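PDB 3IGH: amidohydrolase 3 domain-containing protein from Pyrococcus horikoshii, which is uncharacterised but probably acts as a metal-dependent hydrolase of carbon-nitrogen bonds other than peptide bonds. Local coordinates for residues 213-216 / 217-221; 424-427 / 428-432; 290-294 / 295-299; 117-120 / 121-125. All coordinates share one frame; numbering follows the deposited sequence.

Contact 1 of 4, residues 213-216 / 217-221; sequences KALR and ALFYL
Leu-215 and Phe-219, one helical turn apart, make the side-chain contact of this stretch. The isobutyl group lies over one face of the ring: CD1 of Leu-215 sits 4.1 Å from the centroid of the Phe-219 ring, displaced toward the rim and 24° off the ring normal, a CH-pi contact. The branch carbon joins in, with Leu-215 CG 3.5 Å from Phe-219 CE2. The leucine's chi1 of -174° sets CG opposite its own backbone N, which carries both methyl carbons to the side of the ring four residues on.

The backbone supplies the polar part, four successive i to i+4 hydrogen bonds. Phe-219 N gives the straightest of them to Leu-215 O, at 3.0 Å and 172°. Leu-218 N reaches Ala-214 O at 2.9 Å, while Ala-217 N and Tyr-220 N bond to the carbonyls of Lys-213 and Arg-216.

Packing beyond the helix is apolar on its inner side, where Leu-215 and Phe-219 both rest on Ile-258 of strand 256-264. Phe-219 also meets Phe-251 of the second subunit edge-to-face. Replacing Phe-219 with an alanine would probably leave Leu-215 without its aromatic cover and Phe-251 of the other subunit without its ring partner. On the helix's other flank Lys-213 NZ is held by the carbonyls of Leu-181 and Glu-178.

Regular alpha-helical bonding with an i to i+4 apolar pair turned inward is what one expects of helix 212-223, which links parallel strands 202-210 and 230-235 as a beta-alpha-beta unit of the amidohydrolase TIM barrel.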
loop_
_atom_site.group_PDB
_atom_site.type_symbol
_atom_site.label_atom_id
_atom_site.label_comp_id
_atom_site.label_asym_id
_atom_site.label_seq_id
_atom_site.Cartn_x
_atom_site.Cartn_y
_atom_site.Cartn_z
ATOM N N LYS A 213 -7.053 8.522 -12.805
ATOM C CA LYS A 213 -7.631 7.267 -13.293
ATOM C C LYS A 213 -6.631 6.138 -13.504
ATOM O O LYS A 213 -6.975 4.965 -13.313
ATOM C CB LYS A 213 -8.448 7.506 -14.555
ATOM C CG LYS A 213 -9.698 8.297 -14.290
ATOM C CD LYS A 213 -10.588 8.380 -15.504
ATOM C CE LYS A 213 -11.866 9.121 -15.144
ATOM N NZ LYS A 213 -12.697 9.405 -16.339
ATOM N N ALA A 214 -5.411 6.476 -13.921
ATOM C CA ALA A 214 -4.342 5.477 -14.022
ATOM C C ALA A 214 -4.040 4.915 -12.630
ATOM O O ALA A 214 -3.854 3.715 -12.484
ATOM C CB ALA A 214 -3.080 6.067 -14.637
ATOM N N LEU A 215 -4.012 5.785 -11.619
ATOM C CA LEU A 215 -3.807 5.322 -10.247
ATOM C C LEU A 215 -4.932 4.405 -9.766
ATOM O O LEU A 215 -4.652 3.366 -9.178
ATOM C CB LEU A 215 -3.569 6.480 -9.269
ATOM C CG LEU A 215 -3.204 6.050 -7.830
ATOM C CD1 LEU A 215 -1.971 5.128 -7.781
ATOM C CD2 LEU A 215 -3.023 7.244 -6.904
ATOM N N ARG A 216 -6.189 4.767 -10.039
ATOM C CA ARG A 216 -7.326 3.886 -9.707
ATOM C C ARG A 216 -7.199 2.512 -10.369
ATOM O O ARG A 216 -7.480 1.487 -9.748
ATOM C CB ARG A 216 -8.657 4.512 -10.126
ATOM C CG ARG A 216 -9.089 5.704 -9.308
ATOM C CD ARG A 216 -10.483 6.121 -9.766
ATOM N NE ARG A 216 -10.981 7.257 -9.014
ATOM C CZ ARG A 216 -11.697 7.154 -7.899
ATOM N NH1 ARG A 216 -12.106 8.250 -7.279
ATOM N NH2 ARG A 216 -12.004 5.958 -7.407
ATOM N N ALA A 217 -6.785 2.510 -11.635
ATOM C CA ALA A 217 -6.568 1.282 -12.394
ATOM C C ALA A 217 -5.454 0.433 -11.775
ATOM O O ALA A 217 -5.589 -0.785 -11.635
ATOM C CB ALA A 217 -6.230 1.624 -13.845
ATOM N N LEU A 218 -4.352 1.084 -11.411
ATOM C CA LEU A 218 -3.228 0.389 -10.778
ATOM C C LEU A 218 -3.614 -0.264 -9.451
ATOM O O LEU A 218 -3.257 -1.423 -9.211
ATOM C CB LEU A 218 -2.029 1.331 -10.588
ATOM C CG LEU A 218 -1.242 1.757 -11.837
ATOM C CD1 LEU A 218 -0.266 2.874 -11.481
ATOM C CD2 LEU A 218 -0.514 0.564 -12.492
ATOM N N PHE A 219 -4.341 0.479 -8.611
ATOM C CA PHE A 219 -4.880 -0.046 -7.349
ATOM C C PHE A 219 -5.786 -1.264 -7.591
ATOM O O PHE A 219 -5.690 -2.260 -6.886
ATOM C CB PHE A 219 -5.668 1.034 -6.583
ATOM C CG PHE A 219 -4.809 2.006 -5.807
ATOM C CD1 PHE A 219 -3.694 1.569 -5.081
ATOM C CD2 PHE A 219 -5.144 3.349 -5.761
ATOM C CE1 PHE A 219 -2.908 2.475 -4.349
ATOM C CE2 PHE A 219 -4.374 4.261 -5.032
ATOM C CZ PHE A 219 -3.248 3.822 -4.327
ATOM N N TYR A 220 -6.654 -1.171 -8.596
ATOM C CA TYR A 220 -7.522 -2.287 -8.984
ATOM C C TYR A 220 -6.707 -3.533 -9.359
ATOM O O TYR A 220 -6.929 -4.615 -8.819
ATOM C CB TYR A 220 -8.431 -1.870 -10.155
ATOM C CG TYR A 220 -9.218 -3.024 -10.738
ATOM C CD1 TYR A 220 -10.381 -3.487 -10.115
ATOM C CD2 TYR A 220 -8.790 -3.669 -11.906
ATOM C CE1 TYR A 220 -11.103 -4.557 -10.646
ATOM C CE2 TYR A 220 -9.495 -4.738 -12.436
ATOM C CZ TYR A 220 -10.657 -5.170 -11.806
ATOM O OH TYR A 220 -11.356 -6.226 -12.332
ATOM N N LEU A 221 -5.753 -3.364 -10.272
ATOM C CA LEU A 221 -4.927 -4.478 -10.740
ATOM C C LEU A 221 -4.109 -5.124 -9.631
ATOM O O LEU A 221 -4.005 -6.342 -9.577
ATOM C CB LEU A 221 -4.008 -4.025 -11.876
ATOM C CG LEU A 221 -4.694 -3.754 -13.222
ATOM C CD1 LEU A 221 -3.724 -3.083 -14.149
ATOM C CD2 LEU A 221 -5.234 -5.044 -13.856
#

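Contact 2 of 4, residues 424-427 / 428-432; sequences KLYE and LTKDQ
The short helix 425-429 runs into a 3-10 turn here, and side chains three and four residues apart pack along it. Tyr-426 and Lys-430 form one pair: the lysine's aliphatic chain passes over a face of the phenol ring, with Lys-430 CG 3.9 Å from the centroid of the Tyr-426 ring and 22° off its normal. Farther along, Lys-430 CD lies 3.5 Å from Tyr-426 OH. A chi1 of 173° swings the tyrosine ring opposite its backbone N and forward beneath the lysine, whose chain then bends at both chi3 and chi4. With an alanine in place of Tyr-426, the Lys-430 methylenes would probably lose the flat surface they lie on and the chain would be freer to turn.

Leu-425 O is the polar hub. Thr-429 OG1 donates to Leu-425 O at 2.8 Å, from well above the carbonyl plane, and the backbone N atoms of Leu-428 and Thr-429 add weak bonds to the same oxygen. Thr-429 N also bonds to Tyr-426 O at 3.1 Å, so this amide is shared between an i+4 carbonyl, held weakly, and an i+3 carbonyl. The threonine methyl is used as well, Thr-429 CG2 lying 3.8 Å from Leu-425 CD1.

Leu-428 CD1 meets Lys-424 CG at 3.9 Å, a methyl against the lysine's aliphatic chain.

Leu-425 and Leu-428 turn to helix 371-375, both touching Val-372. Arg-418, just after helix 408-417, bonds Thr-429 OG1 through its NE, and Gln-432 OE1 takes a hydrogen bond from Asp-388 N in helix 386-392.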
loop_
_atom_site.group_PDB
_atom_site.type_symbol
_atom_site.label_atom_id
_atom_site.label_comp_id
_atom_site.label_asym_id
_atom_site.label_seq_id
_atom_site.Cartn_x
_atom_site.Cartn_y
_atom_site.Cartn_z
ATOM N N LYS A 424 24.132 11.281 -37.626
ATOM C CA LYS A 424 25.342 12.110 -37.533
ATOM C C LYS A 424 26.029 12.050 -36.163
ATOM O O LYS A 424 27.258 12.087 -36.077
ATOM C CB LYS A 424 24.994 13.567 -37.883
ATOM C CG LYS A 424 26.183 14.516 -38.036
ATOM C CD LYS A 424 27.021 14.158 -39.255
ATOM C CE LYS A 424 28.055 15.227 -39.544
ATOM N NZ LYS A 424 28.931 14.839 -40.688
ATOM N N LEU A 425 25.229 11.925 -35.102
ATOM C CA LEU A 425 25.725 11.980 -33.723
ATOM C C LEU A 425 26.840 10.980 -33.404
ATOM O O LEU A 425 27.738 11.295 -32.623
ATOM C CB LEU A 425 24.561 11.798 -32.726
ATOM C CG LEU A 425 24.829 12.273 -31.299
ATOM C CD1 LEU A 425 25.090 13.775 -31.279
ATOM C CD2 LEU A 425 23.688 11.889 -30.360
ATOM N N TYR A 426 26.786 9.790 -34.008
ATOM C CA TYR A 426 27.816 8.780 -33.761
ATOM C C TYR A 426 29.234 9.302 -33.986
ATOM O O TYR A 426 30.062 9.259 -33.069
ATOM C CB TYR A 426 27.618 7.498 -34.589
ATOM C CG TYR A 426 28.803 6.569 -34.409
ATOM C CD1 TYR A 426 29.752 6.400 -35.429
ATOM C CD2 TYR A 426 29.019 5.919 -33.193
ATOM C CE1 TYR A 426 30.866 5.586 -35.246
ATOM C CE2 TYR A 426 30.130 5.098 -33.002
ATOM C CZ TYR A 426 31.047 4.938 -34.035
ATOM O OH TYR A 426 32.141 4.127 -33.856
ATOM N N GLU A 427 29.510 9.789 -35.199
ATOM C CA GLU A 427 30.855 10.247 -35.564
ATOM C C GLU A 427 31.338 11.377 -34.661
ATOM O O GLU A 427 32.529 11.510 -34.412
ATOM C CB GLU A 427 30.930 10.648 -37.052
ATOM C CG GLU A 427 30.302 12.000 -37.420
ATOM C CD GLU A 427 31.315 13.139 -37.568
ATOM O OE1 GLU A 427 30.952 14.174 -38.165
ATOM O OE2 GLU A 427 32.469 13.011 -37.098
ATOM N N LEU A 428 30.397 12.179 -34.167
ATOM C CA LEU A 428 30.732 13.334 -33.349
ATOM C C LEU A 428 30.938 12.998 -31.879
ATOM O O LEU A 428 31.608 13.743 -31.171
ATOM C CB LEU A 428 29.650 14.403 -33.496
ATOM C CG LEU A 428 29.515 15.044 -34.878
ATOM C CD1 LEU A 428 28.240 15.865 -34.967
ATOM C CD2 LEU A 428 30.741 15.897 -35.181
ATOM N N THR A 429 30.347 11.892 -31.416
ATOM C CA THR A 429 30.336 11.557 -29.978
ATOM C C THR A 429 30.733 10.108 -29.687
ATOM O O THR A 429 30.331 9.551 -28.657
ATOM C CB THR A 429 28.949 11.851 -29.311
ATOM O OG1 THR A 429 27.961 10.944 -29.813
ATOM C CG2 THR A 429 28.500 13.277 -29.576
ATOM N N LYS A 430 31.523 9.524 -30.597
ATOM C CA LYS A 430 32.052 8.145 -30.518
ATOM C C LYS A 430 32.487 7.710 -29.125
ATOM O O LYS A 430 32.155 6.612 -28.680
ATOM C CB LYS A 430 33.272 7.988 -31.444
ATOM C CG LYS A 430 32.980 7.782 -32.908
ATOM C CD LYS A 430 34.102 6.993 -33.579
ATOM C CE LYS A 430 35.269 7.872 -34.000
ATOM N NZ LYS A 430 35.046 8.438 -35.357
ATOM N N ASP A 431 33.218 8.586 -28.439
ATOM C CA ASP A 431 33.858 8.269 -27.162
ATOM C C ASP A 431 32.876 8.059 -25.996
ATOM O O ASP A 431 33.278 7.639 -24.911
ATOM C CB ASP A 431 34.890 9.351 -26.811
ATOM C CG ASP A 431 34.250 10.651 -26.314
ATOM O OD1 ASP A 431 34.744 11.202 -25.312
ATOM O OD2 ASP A 431 33.263 11.128 -26.917
ATOM N N GLN A 432 31.594 8.335 -26.231
ATOM C CA GLN A 432 30.571 8.171 -25.199
ATOM C C GLN A 432 29.898 6.800 -25.237
ATOM O O GLN A 432 29.030 6.510 -24.406
ATOM C CB GLN A 432 29.529 9.286 -25.296
ATOM C CG GLN A 432 30.064 10.664 -24.911
ATOM C CD GLN A 432 30.635 10.681 -23.510
ATOM O OE1 GLN A 432 29.938 10.393 -22.544
ATOM N NE2 GLN A 432 31.913 11.001 -23.398
#

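Contact 3 of 4, residues 290-294 / 295-299; sequences LVMER and EELIR. With SO4 (sulfate ion), chain Q; SO4 (sulfate ion), chain R.
Met-292 extends through chi1 -166° and chi2 172°, then bends at chi3, laying its thioether between Glu-296 and Leu-297 on the first turn of the helix. Met-292 SD is 3.8 Å from Leu-297 CD2. The methionine crosses the Glu-296 chain at about a right angle, with Met-292 CE resting 3.4 Å from Glu-296 OE2. A water ties the same glutamate back to the loop, accepting from Glu-293 N and donating to Glu-296 OE1 at 2.8 Å. Met-292 O is buried against Leu-297 CD1 and has no polar partner in the model.

Glu-293 is the N-cap residue. Glu-293 O receives Leu-297 N at 3.1 Å, and Arg-294 O receives Ile-298 N at 2.8 Å, which starts the helical bonding. At this helix start Glu-295 N donates to O1 of a sulfate (chain Q), probably from the crystallisation liquor, at 3.0 Å; anions often bind at helix N-termini. Arg-299 NH2 makes a weak bond to O1 of a second sulfate (chain R), which lies at the guanidinium edge.

The loop thus feeds helix 294-305, which packs on helix 318-331: Leu-297 touches Val-323 and Val-327, and Arg-294 NE forms a salt bridge with Asp-326. Leu-297 also reaches Leu-263 of strand 256-264.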
loop_
_atom_site.group_PDB
_atom_site.type_symbol
_atom_site.label_atom_id
_atom_site.label_comp_id
_atom_site.label_asym_id
_atom_site.label_seq_id
_atom_site.Cartn_x
_atom_site.Cartn_y
_atom_site.Cartn_z
ATOM N N LEU A 290 10.689 27.476 -19.843
ATOM C CA LEU A 290 10.558 26.991 -18.478
ATOM C C LEU A 290 9.088 26.738 -18.180
ATOM O O LEU A 290 8.244 27.626 -18.344
ATOM C CB LEU A 290 11.153 28.001 -17.490
ATOM C CG LEU A 290 11.252 27.632 -16.007
ATOM C CD1 LEU A 290 12.284 26.540 -15.757
ATOM C CD2 LEU A 290 11.564 28.869 -15.177
ATOM N N VAL A 291 8.793 25.510 -17.756
ATOM C CA VAL A 291 7.427 25.036 -17.527
ATOM C C VAL A 291 6.912 25.462 -16.141
ATOM O O VAL A 291 5.746 25.820 -15.983
ATOM C CB VAL A 291 7.360 23.471 -17.683
ATOM C CG1 VAL A 291 6.023 22.910 -17.218
ATOM C CG2 VAL A 291 7.593 23.075 -19.132
ATOM N N MET A 292 7.796 25.412 -15.150
ATOM C CA MET A 292 7.450 25.713 -13.765
ATOM C C MET A 292 8.646 26.426 -13.153
ATOM O O MET A 292 9.785 26.056 -13.422
ATOM C CB MET A 292 7.167 24.405 -13.010
ATOM C CG MET A 292 6.472 24.562 -11.655
ATOM S SD MET A 292 5.947 22.990 -10.899
ATOM C CE MET A 292 4.323 22.807 -11.615
ATOM N N GLU A 293 8.382 27.440 -12.325
ATOM C CA GLU A 293 9.441 28.197 -11.646
ATOM C C GLU A 293 9.954 27.450 -10.423
ATOM O O GLU A 293 9.269 26.563 -9.909
ATOM C CB GLU A 293 8.917 29.563 -11.205
ATOM C CG GLU A 293 8.459 30.465 -12.350
ATOM C CD GLU A 293 9.587 31.249 -13.003
ATOM O OE1 GLU A 293 9.293 31.951 -13.988
ATOM O OE2 GLU A 293 10.748 31.198 -12.535
ATOM N N ARG A 294 11.142 27.828 -9.954
ATOM C CA ARG A 294 11.788 27.160 -8.817
ATOM C C ARG A 294 10.910 27.091 -7.577
ATOM O O ARG A 294 10.795 26.025 -6.988
ATOM C CB ARG A 294 13.124 27.816 -8.455
ATOM C CG ARG A 294 14.275 27.522 -9.394
ATOM C CD ARG A 294 15.415 28.508 -9.133
ATOM N NE ARG A 294 16.549 28.352 -10.046
ATOM C CZ ARG A 294 16.627 28.895 -11.263
ATOM N NH1 ARG A 294 17.712 28.707 -12.004
ATOM N NH2 ARG A 294 15.627 29.623 -11.749
ATOM N N GLU A 295 10.273 28.207 -7.198
ATOM C CA GLU A 295 9.449 28.242 -5.977
ATOM C C GLU A 295 8.368 27.155 -5.972
ATOM O O GLU A 295 8.209 26.440 -4.970
ATOM C CB GLU A 295 8.820 29.629 -5.739
ATOM C CG GLU A 295 7.988 29.712 -4.446
ATOM C CD GLU A 295 7.735 31.136 -3.948
ATOM O OE1 GLU A 295 6.981 31.279 -2.961
ATOM O OE2 GLU A 295 8.281 32.104 -4.527
ATOM N N GLU A 296 7.653 27.018 -7.089
ATOM C CA GLU A 296 6.613 25.998 -7.202
ATOM C C GLU A 296 7.193 24.581 -7.241
ATOM O O GLU A 296 6.636 23.662 -6.628
ATOM C CB GLU A 296 5.711 26.239 -8.411
ATOM C CG GLU A 296 4.407 25.439 -8.333
ATOM C CD GLU A 296 3.508 25.596 -9.548
ATOM O OE1 GLU A 296 3.800 26.437 -10.428
ATOM O OE2 GLU A 296 2.496 24.867 -9.620
ATOM N N LEU A 297 8.316 24.409 -7.937
ATOM C CA LEU A 297 8.998 23.116 -7.961
ATOM C C LEU A 297 9.468 22.696 -6.564
ATOM O O LEU A 297 9.338 21.533 -6.197
ATOM C CB LEU A 297 10.179 23.133 -8.931
ATOM C CG LEU A 297 9.870 23.192 -10.435
ATOM C CD1 LEU A 297 11.094 23.727 -11.168
ATOM C CD2 LEU A 297 9.519 21.799 -10.975
ATOM N N ILE A 298 9.988 23.653 -5.793
ATOM C CA ILE A 298 10.438 23.410 -4.420
ATOM C C ILE A 298 9.270 23.050 -3.519
ATOM O O ILE A 298 9.375 22.121 -2.719
ATOM C CB ILE A 298 11.215 24.626 -3.858
ATOM C CG1 ILE A 298 12.549 24.745 -4.583
ATOM C CG2 ILE A 298 11.503 24.489 -2.338
ATOM C CD1 ILE A 298 13.022 26.156 -4.713
ATOM N N ARG A 299 8.158 23.772 -3.667
ATOM C CA ARG A 299 6.955 23.507 -2.877
ATOM C C ARG A 299 6.426 22.078 -3.084
ATOM O O ARG A 299 6.093 21.376 -2.120
ATOM C CB ARG A 299 5.867 24.530 -3.212
ATOM C CG ARG A 299 4.566 24.338 -2.451
ATOM C CD ARG A 299 3.536 25.369 -2.852
ATOM N NE ARG A 299 3.746 26.624 -2.138
ATOM C CZ ARG A 299 2.995 27.053 -1.128
ATOM N NH1 ARG A 299 3.285 28.205 -0.552
ATOM N NH2 ARG A 299 1.954 26.346 -0.698
HETATM S S SO4 Q . 11.482 31.991 -8.214
HETATM O O1 SO4 Q . 10.490 30.934 -8.363
HETATM O O2 SO4 Q . 10.950 33.202 -8.827
HETATM O O3 SO4 Q . 11.706 32.259 -6.792
HETATM O O4 SO4 Q . 12.739 31.622 -8.860
HETATM S S SO4 R . 0.011 23.420 -0.267
HETATM O O1 SO4 R . 0.417 23.453 -1.670
HETATM O O2 SO4 R . -0.299 24.773 0.185
HETATM O O3 SO4 R . -1.177 22.583 -0.123
HETATM O O4 SO4 R . 1.095 22.873 0.547
HETATM O O HOH W 1 5.655 28.206 -11.658
#

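Contact 4 of 4, residues 117-120 / 121-125; sequences PTRK and ELNAI
Pro-117 leads in, its CA 3.4 Å from Glu-121 OE2, so the carboxylate lies close along the chain just ahead of the helix. Thr-118 comes next as N-cap and closes a capping box with Glu-121: Glu-121 N donates to Thr-118 OG1 at 3.2 Å and 163°, while Thr-118 N returns a weak bond to Glu-121 OE2 at 3.1 Å. A chi1 of 69° places the threonine hydroxyl between its own backbone N and carbonyl carbon, facing the amide it caps. Thr-118 O accepts from Leu-122 N at 3.0 Å.

The Arg-119 guanidinium lies near the Asn-123 amide, a loose approach without a bond between them, NH1 of Arg-119 3.7 Å from ND2 of Asn-123 and the planes 59° apart. Each has its main partner elsewhere: Arg-119 bonds Asp-160 O through NE and forms a salt bridge with Asp-143 through NH1, and Asn-123 OD1 accepts from Asp-143 N. Lys-120 O takes Asn-123 N at 3.2 Å from above the carbonyl plane, and a type I turn from Leu-122 to Ile-125 then ends the stretch.

The box starts the short, weakly bonded helix 119-122, whose Leu-122 is wedged between Ile-92 and Leu-95 of helix 88-96 and Val-129 and Ile-131 of strand 129-133, where Pro-117 also packs.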
loop_
_atom_site.group_PDB
_atom_site.type_symbol
_atom_site.label_atom_id
_atom_site.label_comp_id
_atom_site.label_asym_id
_atom_site.label_seq_id
_atom_site.Cartn_x
_atom_site.Cartn_y
_atom_site.Cartn_z
ATOM N N PRO A 117 -6.169 15.958 -43.510
ATOM C CA PRO A 117 -7.468 15.325 -43.287
ATOM C C PRO A 117 -8.393 16.299 -42.556
ATOM O O PRO A 117 -7.918 17.250 -41.926
ATOM C CB PRO A 117 -7.136 14.089 -42.438
ATOM C CG PRO A 117 -5.809 14.356 -41.835
ATOM C CD PRO A 117 -5.133 15.468 -42.579
ATOM N N THR A 118 -9.704 16.099 -42.682
ATOM C CA THR A 118 -10.674 17.055 -42.135
ATOM C C THR A 118 -11.761 16.359 -41.321
ATOM O O THR A 118 -12.047 15.177 -41.534
ATOM C CB THR A 118 -11.399 17.861 -43.248
ATOM O OG1 THR A 118 -12.261 16.977 -43.982
ATOM C CG2 THR A 118 -10.405 18.561 -44.191
ATOM N N ARG A 119 -12.360 17.129 -40.409
ATOM C CA ARG A 119 -13.559 16.752 -39.650
ATOM C C ARG A 119 -14.647 16.125 -40.527
ATOM O O ARG A 119 -15.181 15.058 -40.200
ATOM C CB ARG A 119 -14.102 17.991 -38.917
ATOM C CG ARG A 119 -15.416 17.779 -38.152
ATOM C CD ARG A 119 -16.013 19.105 -37.664
ATOM N NE ARG A 119 -16.302 20.036 -38.758
ATOM C CZ ARG A 119 -17.389 20.002 -39.531
ATOM N NH1 ARG A 119 -18.333 19.080 -39.356
ATOM N NH2 ARG A 119 -17.528 20.900 -40.496
ATOM N N LYS A 120 -14.956 16.777 -41.652
ATOM C CA LYS A 120 -15.967 16.270 -42.592
ATOM C C LYS A 120 -15.644 14.884 -43.139
ATOM O O LYS A 120 -16.518 14.020 -43.185
ATOM C CB LYS A 120 -16.183 17.251 -43.751
ATOM C CG LYS A 120 -17.059 18.438 -43.404
ATOM C CD LYS A 120 -17.080 19.459 -44.529
ATOM C CE LYS A 120 -17.839 20.709 -44.117
ATOM N NZ LYS A 120 -17.692 21.797 -45.120
ATOM N N GLU A 121 -14.390 14.675 -43.545
ATOM C CA GLU A 121 -13.945 13.379 -44.081
ATOM C C GLU A 121 -14.005 12.284 -43.020
ATOM O O GLU A 121 -14.375 11.140 -43.300
ATOM C CB GLU A 121 -12.525 13.489 -44.647
ATOM C CG GLU A 121 -12.422 14.307 -45.935
ATOM C CD GLU A 121 -11.040 14.916 -46.161
ATOM O OE1 GLU A 121 -10.884 15.649 -47.159
ATOM O OE2 GLU A 121 -10.113 14.680 -45.351
ATOM N N LEU A 122 -13.675 12.656 -41.787
ATOM C CA LEU A 122 -13.665 11.711 -40.676
ATOM C C LEU A 122 -15.073 11.399 -40.155
ATOM O O LEU A 122 -15.258 10.438 -39.400
ATOM C CB LEU A 122 -12.772 12.234 -39.551
ATOM C CG LEU A 122 -11.287 12.418 -39.882
ATOM C CD1 LEU A 122 -10.576 13.097 -38.720
ATOM C CD2 LEU A 122 -10.631 11.093 -40.228
ATOM N N ASN A 123 -16.057 12.201 -40.567
ATOM C CA ASN A 123 -17.471 11.921 -40.264
ATOM C C ASN A 123 -17.981 10.625 -40.904
ATOM O O ASN A 123 -18.993 10.071 -40.469
ATOM C CB ASN A 123 -18.365 13.113 -40.632
ATOM C CG ASN A 123 -18.286 14.246 -39.618
ATOM O OD1 ASN A 123 -17.946 14.036 -38.449
ATOM N ND2 ASN A 123 -18.606 15.454 -40.061
ATOM N N ALA A 124 -17.253 10.132 -41.909
ATOM C CA ALA A 124 -17.549 8.852 -42.568
ATOM C C ALA A 124 -17.385 7.633 -41.654
ATOM O O ALA A 124 -17.908 6.558 -41.942
ATOM C CB ALA A 124 -16.699 8.689 -43.823
ATOM N N ILE A 125 -16.645 7.799 -40.560
ATOM C CA ILE A 125 -16.529 6.753 -39.548
ATOM C C ILE A 125 -17.578 7.022 -38.470
ATOM O O ILE A 125 -17.630 8.121 -37.911
ATOM C CB ILE A 125 -15.111 6.712 -38.938
ATOM C CG1 ILE A 125 -14.070 6.484 -40.039
ATOM C CG2 ILE A 125 -15.004 5.605 -37.892
ATOM C CD1 ILE A 125 -12.996 7.540 -40.082
#

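How the contacts relate
Contact 1 is the buried one, most of a regular barrel helix that also reaches the second subunit; its side-chain chemistry is a leucine on an aromatic face. The other three sit at helix ends or in very short helices: contact 3 lies at the surface, contacts 2 and 4 are partly buried. Contacts 3 and 4 both start a helix, but contact 4 caps its own amides with a threonine and a glutamate, whereas contact 3 has a sulfate at that end. In contact 2 a short helix is followed by a 3-10 segment. Contacts 1 and 3 both pack on strand 256-264, their nearest atoms about 17 Å apart, while contact 4 belongs to a separate sheet, that of strand 129-133.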